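Local atomic coordinates of 5-oxopent-3-ene-1,2,5-tricarboxylate decarboxylase (Exiguobacterium antarcticum B7, PDB entry 6IYM), a protein that belongs to the fumarylacetoacetate hydrolase family and carries a magnesium ion bound by three acidic side chains. Residues R24-V27 / T28-V31; D34-L37 / E38-R42; V219-L222 / T223-R227. All coordinates share one frame; numbering follows the deposited sequence.

Contact 1: residues R24-V27 / T28-V31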
loop_
_atom_site.group_PDB
_atom_site.type_symbol
_atom_site.label_atom_id
_atom_site.label_comp_id
_atom_site.label_asym_id
_atom_site.label_seq_id
_atom_site.Cartn_x
_atom_site.Cartn_y
_atom_site.Cartn_z
ATOM N N ARG A 24 -29.892 -15.544 -0.310
ATOM C CA ARG A 24 -28.444 -15.680 -0.032
ATOM C C ARG A 24 -28.102 -17.154 0.212
ATOM O O ARG A 24 -28.349 -17.661 1.338
ATOM C CB ARG A 24 -28.099 -14.758 1.138
ATOM C CG ARG A 24 -28.420 -13.306 0.834
ATOM C CD ARG A 24 -27.681 -12.318 1.705
ATOM N NE ARG A 24 -27.374 -11.129 0.917
ATOM C CZ ARG A 24 -27.044 -9.945 1.419
ATOM N NH1 ARG A 24 -26.986 -9.770 2.732
ATOM N NH2 ARG A 24 -26.788 -8.936 0.596
ATOM N N TYR A 25 -27.538 -17.799 -0.813
ATOM C CA TYR A 25 -27.097 -19.216 -0.789
ATOM C C TYR A 25 -25.652 -19.232 -0.287
ATOM O O TYR A 25 -24.878 -18.331 -0.676
ATOM C CB TYR A 25 -27.280 -19.856 -2.171
ATOM C CG TYR A 25 -28.508 -19.365 -2.895
ATOM C CD1 TYR A 25 -29.779 -19.724 -2.473
ATOM C CD2 TYR A 25 -28.407 -18.492 -3.967
ATOM C CE1 TYR A 25 -30.915 -19.245 -3.109
ATOM C CE2 TYR A 25 -29.533 -18.004 -4.614
ATOM C CZ TYR A 25 -30.795 -18.381 -4.186
ATOM O OH TYR A 25 -31.909 -17.896 -4.816
ATOM N N ASP A 26 -25.326 -20.189 0.587
ATOM C CA ASP A 26 -23.932 -20.509 1.000
ATOM C C ASP A 26 -23.309 -21.408 -0.082
ATOM O O ASP A 26 -23.771 -22.546 -0.240
ATOM C CB ASP A 26 -23.923 -21.141 2.393
ATOM C CG ASP A 26 -22.568 -21.669 2.817
ATOM O OD1 ASP A 26 -21.653 -21.683 1.962
ATOM O OD2 ASP A 26 -22.441 -22.062 4.000
ATOM N N VAL A 27 -22.295 -20.916 -0.800
ATOM C CA VAL A 27 -21.711 -21.587 -2.001
ATOM C C VAL A 27 -20.346 -22.187 -1.665
ATOM O O VAL A 27 -19.695 -22.710 -2.591
ATOM C CB VAL A 27 -21.553 -20.624 -3.193
ATOM C CG1 VAL A 27 -22.882 -20.022 -3.609
ATOM C CG2 VAL A 27 -20.514 -19.543 -2.916
ATOM N N THR A 28 -19.910 -22.124 -0.410
ATOM C CA THR A 28 -18.518 -22.490 -0.034
ATOM C C THR A 28 -18.172 -23.850 -0.642
ATOM O O THR A 28 -17.125 -23.970 -1.276
ATOM C CB THR A 28 -18.340 -22.390 1.486
ATOM O OG1 THR A 28 -18.961 -21.160 1.863
ATOM C CG2 THR A 28 -16.901 -22.434 1.949
ATOM N N PRO A 29 -19.014 -24.906 -0.464
ATOM C CA PRO A 29 -18.720 -26.239 -0.996
ATOM C C PRO A 29 -18.379 -26.295 -2.493
ATOM O O PRO A 29 -17.367 -26.892 -2.818
ATOM C CB PRO A 29 -20.009 -27.030 -0.712
ATOM C CG PRO A 29 -20.561 -26.383 0.541
ATOM C CD PRO A 29 -20.247 -24.910 0.345
ATOM N N GLN A 30 -19.187 -25.693 -3.370
ATOM C CA GLN A 30 -18.946 -25.773 -4.844
ATOM C C GLN A 30 -17.628 -25.085 -5.216
ATOM O O GLN A 30 -16.992 -25.563 -6.172
ATOM C CB GLN A 30 -20.067 -25.151 -5.679
ATOM C CG GLN A 30 -21.192 -26.114 -6.031
ATOM C CD GLN A 30 -22.448 -25.788 -5.263
ATOM O OE1 GLN A 30 -22.436 -25.699 -4.033
ATOM N NE2 GLN A 30 -23.538 -25.587 -5.992
ATOM N N VAL A 31 -17.242 -24.016 -4.504
ATOM C CA VAL A 31 -16.090 -23.132 -4.876
ATOM C C VAL A 31 -14.815 -23.559 -4.120
ATOM O O VAL A 31 -13.731 -23.091 -4.515
ATOM C CB VAL A 31 -16.426 -21.635 -4.681
ATOM C CG1 VAL A 31 -17.681 -21.238 -5.436
ATOM C CG2 VAL A 31 -16.548 -21.228 -3.226
#
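Asp26 and Thr28 meet where the strand 23-26 gives way to the short helix 28-31, and the aspartate closes an Asx turn that caps the helix start. From CB, the side chain of Asp26 swings CG anti to the backbone N (chi1 172°), which carries the carboxylate forward to the first helical residue. Asp26 CG stands 3.8 Å from Thr28 OG1. Beyond it, OD1 does most of the work: it takes the amide hydrogen of Thr28, with Thr28 N to Asp26 OD1 at 3.0 Å and a fairly straight bond of 164°, the N-H arriving nearly in line with the C-O bond. The hydroxyl of the same residue donates as well, Thr28 OG1 to Asp26 OD1 at 2.7 Å, from the syn side and somewhat out of the carboxylate plane. OD2 turns the other way, to a salt bridge with Arg15 on strand 13-20. Thr28 OG1, in turn, bonds Ile16 N of that strand.

One residue on, Val27 supplies the apolar side of the junction. Its CG2 lies 4.2 Å from Val31 CG1, while Val31 CG2 sits 3.5 Å from Val27 O; the Val31 N to Val27 O bond is weak. Trp5 packs against both valines. Two donors on one oxygen and a guanidinium on the other fix the carboxylate's rotation, and the nearby arginine would be expected to favour the charged form of the aspartate.

Contact 2: residues D34-L37 / E38-R42; sequences DSLL and EVIVR
Ser35 occupies the N-cap position of the short helix 36-41, and its hydroxyl oxygen accepts the amide hydrogen of Glu38. With OG anti to the backbone N (chi1 170°), the hydroxyl points on toward the first turn, and Glu38 N comes to 3.1 Å from Ser35 OG along a reasonably straight path (158°). Glu38 CB also tucks against the serine, 3.6 Å from Ser35 OG. Beyond CG the glutamate chain is extended, and its tip goes back along the chain instead of gripping the serine: OE2 bonds the hydroxyl of Thr33, which also accepts from Ser35 N. The carboxylate and the cap are thus tied together through one neighbouring threonine.

Farther along, the apolar side chains pair one turn apart. Leu37 and Val41 make the closest of these pairs. The leucine sends CD1 forward, and Leu37 CD1 and Val41 CG2 approach obliquely at 3.7 Å. Val41 CG2 also lies 3.3 Å from Leu37 O, next to the oxygen that accepts from Val41 N.

Ile40 takes a different shape. With CG1 beside the backbone N (chi1 -62°) and the chain running on extended, Ile40 CD1 comes to lie by the Leu36 carbonyl, 4.3 Å from Leu36 CG. Leu36 and Ile40 both rest on Ile184 of strand 178-186, and this buried side seats the helix on the larger sheet. Tyr66 covers Leu37 and Ile40. The carbonyl of Leu36, which accepts from Ile40 N, lies close to the isoleucine tip, with Ile40 CD1 3.2 Å from Leu36 O.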
loop_
_atom_site.group_PDB
_atom_site.type_symbol
_atom_site.label_atom_id
_atom_site.label_comp_id
_atom_site.label_asym_id
_atom_site.label_seq_id
_atom_site.Cartn_x
_atom_site.Cartn_y
_atom_site.Cartn_z
ATOM N N ASP A 34 -12.759 -20.743 1.640
ATOM C CA ASP A 34 -13.378 -19.696 2.508
ATOM C C ASP A 34 -12.763 -18.300 2.238
ATOM O O ASP A 34 -13.036 -17.356 3.036
ATOM C CB ASP A 34 -13.165 -20.043 3.982
ATOM C CG ASP A 34 -11.680 -20.107 4.283
ATOM O OD1 ASP A 34 -10.951 -20.473 3.348
ATOM O OD2 ASP A 34 -11.265 -19.729 5.411
ATOM N N SER A 35 -11.885 -18.166 1.232
ATOM C CA SER A 35 -11.270 -16.863 0.856
ATOM C C SER A 35 -11.871 -16.369 -0.455
ATOM O O SER A 35 -11.691 -17.025 -1.500
ATOM C CB SER A 35 -9.785 -16.888 0.781
ATOM O OG SER A 35 -9.316 -15.680 0.197
ATOM N N LEU A 36 -12.608 -15.259 -0.371
ATOM C CA LEU A 36 -13.221 -14.614 -1.549
ATOM C C LEU A 36 -12.114 -13.993 -2.405
ATOM O O LEU A 36 -12.343 -13.877 -3.609
ATOM C CB LEU A 36 -14.258 -13.591 -1.075
ATOM C CG LEU A 36 -15.029 -12.893 -2.176
ATOM C CD1 LEU A 36 -15.776 -13.898 -3.035
ATOM C CD2 LEU A 36 -15.990 -11.872 -1.581
ATOM N N LEU A 37 -10.964 -13.625 -1.815
ATOM C CA LEU A 37 -9.791 -13.128 -2.574
ATOM C C LEU A 37 -9.266 -14.250 -3.468
ATOM O O LEU A 37 -8.918 -13.973 -4.633
ATOM C CB LEU A 37 -8.693 -12.671 -1.621
ATOM C CG LEU A 37 -7.372 -12.312 -2.299
ATOM C CD1 LEU A 37 -7.567 -11.202 -3.323
ATOM C CD2 LEU A 37 -6.337 -11.918 -1.260
ATOM N N GLU A 38 -9.225 -15.457 -2.908
ATOM C CA GLU A 38 -8.782 -16.688 -3.602
ATOM C C GLU A 38 -9.676 -16.919 -4.814
ATOM O O GLU A 38 -9.141 -17.276 -5.860
ATOM C CB GLU A 38 -8.856 -17.886 -2.663
ATOM C CG GLU A 38 -7.544 -18.640 -2.540
ATOM C CD GLU A 38 -7.567 -19.672 -1.423
ATOM O OE1 GLU A 38 -6.983 -19.402 -0.348
ATOM O OE2 GLU A 38 -8.207 -20.722 -1.619
ATOM N N VAL A 39 -10.991 -16.729 -4.663
ATOM C CA VAL A 39 -12.001 -16.916 -5.750
ATOM C C VAL A 39 -11.700 -15.934 -6.885
ATOM O O VAL A 39 -11.754 -16.342 -8.050
ATOM C CB VAL A 39 -13.439 -16.739 -5.226
ATOM C CG1 VAL A 39 -14.463 -16.726 -6.346
ATOM C CG2 VAL A 39 -13.797 -17.808 -4.199
ATOM N N ILE A 40 -11.346 -14.695 -6.543
ATOM C CA ILE A 40 -11.043 -13.622 -7.533
ATOM C C ILE A 40 -9.713 -13.911 -8.241
ATOM O O ILE A 40 -9.733 -13.913 -9.482
ATOM C CB ILE A 40 -11.069 -12.246 -6.845
ATOM C CG1 ILE A 40 -12.466 -11.955 -6.280
ATOM C CG2 ILE A 40 -10.602 -11.174 -7.812
ATOM C CD1 ILE A 40 -12.480 -11.014 -5.101
ATOM N N VAL A 41 -8.627 -14.145 -7.486
ATOM C CA VAL A 41 -7.230 -14.351 -7.994
ATOM C C VAL A 41 -7.203 -15.531 -8.990
ATOM O O VAL A 41 -6.636 -15.361 -10.083
ATOM C CB VAL A 41 -6.226 -14.551 -6.834
ATOM C CG1 VAL A 41 -4.872 -15.073 -7.303
ATOM C CG2 VAL A 41 -6.007 -13.281 -6.020
ATOM N N ARG A 42 -7.808 -16.672 -8.638
ATOM C CA ARG A 42 -7.915 -17.906 -9.479
ATOM C C ARG A 42 -8.365 -17.612 -10.916
ATOM O O ARG A 42 -7.997 -18.406 -11.789
ATOM C CB ARG A 42 -8.936 -18.880 -8.892
ATOM C CG ARG A 42 -8.315 -19.944 -7.999
ATOM C CD ARG A 42 -9.314 -20.608 -7.067
ATOM N NE ARG A 42 -10.686 -20.618 -7.569
ATOM C CZ ARG A 42 -11.680 -21.247 -6.963
ATOM N NH1 ARG A 42 -11.450 -21.918 -5.843
ATOM N NH2 ARG A 42 -12.900 -21.192 -7.467
#

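Contact 3: residues V219-L222 / T223-R227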
loop_
_atom_site.group_PDB
_atom_site.type_symbol
_atom_site.label_atom_id
_atom_site.label_comp_id
_atom_site.label_asym_id
_atom_site.label_seq_id
_atom_site.Cartn_x
_atom_site.Cartn_y
_atom_site.Cartn_z
ATOM N N VAL A 219 -13.512 3.190 -16.797
ATOM C CA VAL A 219 -12.525 2.811 -17.858
ATOM C C VAL A 219 -11.341 3.787 -17.856
ATOM O O VAL A 219 -10.201 3.299 -17.822
ATOM C CB VAL A 219 -13.175 2.623 -19.241
ATOM C CG1 VAL A 219 -12.157 2.605 -20.366
ATOM C CG2 VAL A 219 -13.986 1.338 -19.275
ATOM N N THR A 220 -11.545 5.101 -17.772
ATOM C CA THR A 220 -10.427 6.095 -17.743
ATOM C C THR A 220 -9.555 5.906 -16.495
ATOM O O THR A 220 -8.324 6.058 -16.571
ATOM C CB THR A 220 -10.953 7.533 -17.781
ATOM O OG1 THR A 220 -11.914 7.575 -18.827
ATOM C CG2 THR A 220 -9.893 8.578 -18.026
ATOM N N ILE A 221 -10.166 5.642 -15.340
ATOM C CA ILE A 221 -9.385 5.388 -14.100
ATOM C C ILE A 221 -8.466 4.183 -14.370
ATOM O O ILE A 221 -7.260 4.327 -14.171
ATOM C CB ILE A 221 -10.312 5.188 -12.881
ATOM C CG1 ILE A 221 -10.915 6.519 -12.414
ATOM C CG2 ILE A 221 -9.559 4.471 -11.782
ATOM C CD1 ILE A 221 -12.139 6.383 -11.565
ATOM N N LEU A 222 -9.009 3.058 -14.835
ATOM C CA LEU A 222 -8.242 1.808 -15.091
ATOM C C LEU A 222 -7.089 2.075 -16.069
ATOM O O LEU A 222 -5.932 1.729 -15.747
ATOM C CB LEU A 222 -9.195 0.754 -15.645
ATOM C CG LEU A 222 -10.224 0.208 -14.658
ATOM C CD1 LEU A 222 -11.280 -0.601 -15.404
ATOM C CD2 LEU A 222 -9.557 -0.635 -13.597
ATOM N N THR A 223 -7.404 2.695 -17.209
ATOM C CA THR A 223 -6.446 3.147 -18.261
ATOM C C THR A 223 -5.305 3.973 -17.649
ATOM O O THR A 223 -4.129 3.664 -17.923
ATOM C CB THR A 223 -7.211 3.962 -19.308
ATOM O OG1 THR A 223 -7.882 2.985 -20.116
ATOM C CG2 THR A 223 -6.314 4.902 -20.076
ATOM N N GLU A 224 -5.624 4.994 -16.848
ATOM C CA GLU A 224 -4.628 5.966 -16.323
ATOM C C GLU A 224 -3.788 5.340 -15.198
ATOM O O GLU A 224 -2.573 5.572 -15.152
ATOM C CB GLU A 224 -5.350 7.208 -15.809
ATOM C CG GLU A 224 -5.893 8.087 -16.908
ATOM C CD GLU A 224 -4.810 8.880 -17.606
ATOM O OE1 GLU A 224 -4.198 9.748 -16.936
ATOM O OE2 GLU A 224 -4.552 8.602 -18.803
ATOM N N VAL A 225 -4.421 4.592 -14.300
ATOM C CA VAL A 225 -3.784 4.025 -13.079
ATOM C C VAL A 225 -2.720 3.019 -13.504
ATOM O O VAL A 225 -1.663 3.004 -12.885
ATOM C CB VAL A 225 -4.840 3.404 -12.145
ATOM C CG1 VAL A 225 -4.229 2.614 -11.009
ATOM C CG2 VAL A 225 -5.733 4.490 -11.575
ATOM N N SER A 226 -3.002 2.229 -14.533
ATOM C CA SER A 226 -2.194 1.052 -14.926
ATOM C C SER A 226 -1.049 1.440 -15.862
ATOM O O SER A 226 -0.357 0.536 -16.313
ATOM C CB SER A 226 -3.046 0.032 -15.595
ATOM O OG SER A 226 -3.519 0.512 -16.846
ATOM N N ARG A 227 -0.895 2.721 -16.188
ATOM C CA ARG A 227 0.157 3.201 -17.117
ATOM C C ARG A 227 1.541 3.062 -16.457
ATOM O O ARG A 227 1.882 3.896 -15.577
ATOM C CB ARG A 227 -0.114 4.649 -17.534
ATOM C CG ARG A 227 -0.518 4.817 -18.988
ATOM C CD ARG A 227 -0.272 6.248 -19.411
ATOM N NE ARG A 227 -1.479 6.865 -19.928
ATOM C CZ ARG A 227 -1.614 8.163 -20.179
ATOM N NH1 ARG A 227 -0.608 8.995 -19.950
ATOM N NH2 ARG A 227 -2.758 8.619 -20.666
#
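Ser226 turns OG to chi1 67°, between its own backbone N and carbonyl carbon, and this brings the hydroxyl back onto Leu222 O at the C-terminal end of the alpha-helix 218-225. Leu222 O is gripped twice: Ser226 OG donates to it at 2.9 Å and Ser226 N at 3.2 Å, the two arriving from opposite faces of the carbonyl plane. The hydroxyl also bonds Leu138 N, so the last turn is fastened to the loop beyond strand 121-131.

With CG1 of Val225 anti to the backbone N (chi1 170°), CG2 falls beside that nitrogen. From there Val225 CG2 lies alongside Ile221 CG2 at 3.8 Å, the two side chains pointing the same way, and it presses close to the carbonyl that accepts from Val225 N, with Val225 CG2 only 3.0 Å from Ile221 O. Phe94 packs on Val225, and Asn78 on Ile221. Leu222, also buried, lies against Ile129 and Ile131 of strand 121-131.

Nearer the start, Thr223 N donates almost straight to Val219 O (175°), and the threonine hydroxyl adds a weak second bond to that oxygen. Thr220 and Glu224 run side by side, with Thr220 CG2 4.2 Å from Glu224 CG; Thr220 OG1 is hydrogen-bonded to Asp217 OD1. Past the helix, Arg227 faces the second subunit, its carbonyl oxygen accepting from Arg170 NH2 of that chain. Its guanidinium folds back to the bent glutamate, where Arg227 NH2 and Glu224 OE2 form a salt bridge of 2.6 Å.

Overall arrangement
The three contacts follow one another along the chain. Contacts 1 and 2 are neighbours, with centres 13 Å apart: helix 36-41 is the next helix after 28-31, a short loop later, and Arg42 NH1 reaches back to Val31 O in a probable hydrogen bond. Contact 1 joins strand 23-26, a member of the large mixed sheet, to helix 28-31, while contact 2 lies within helix 36-41, packed on strand 178-186 of that sheet. Contact 3 stands apart, its centre 24 Å from that of contact 2 and 33 Å from that of contact 1. It packs on strand 121-131 of the same sheet, which carries the magnesium ligands Glu124 and Glu126, and reaches the second subunit.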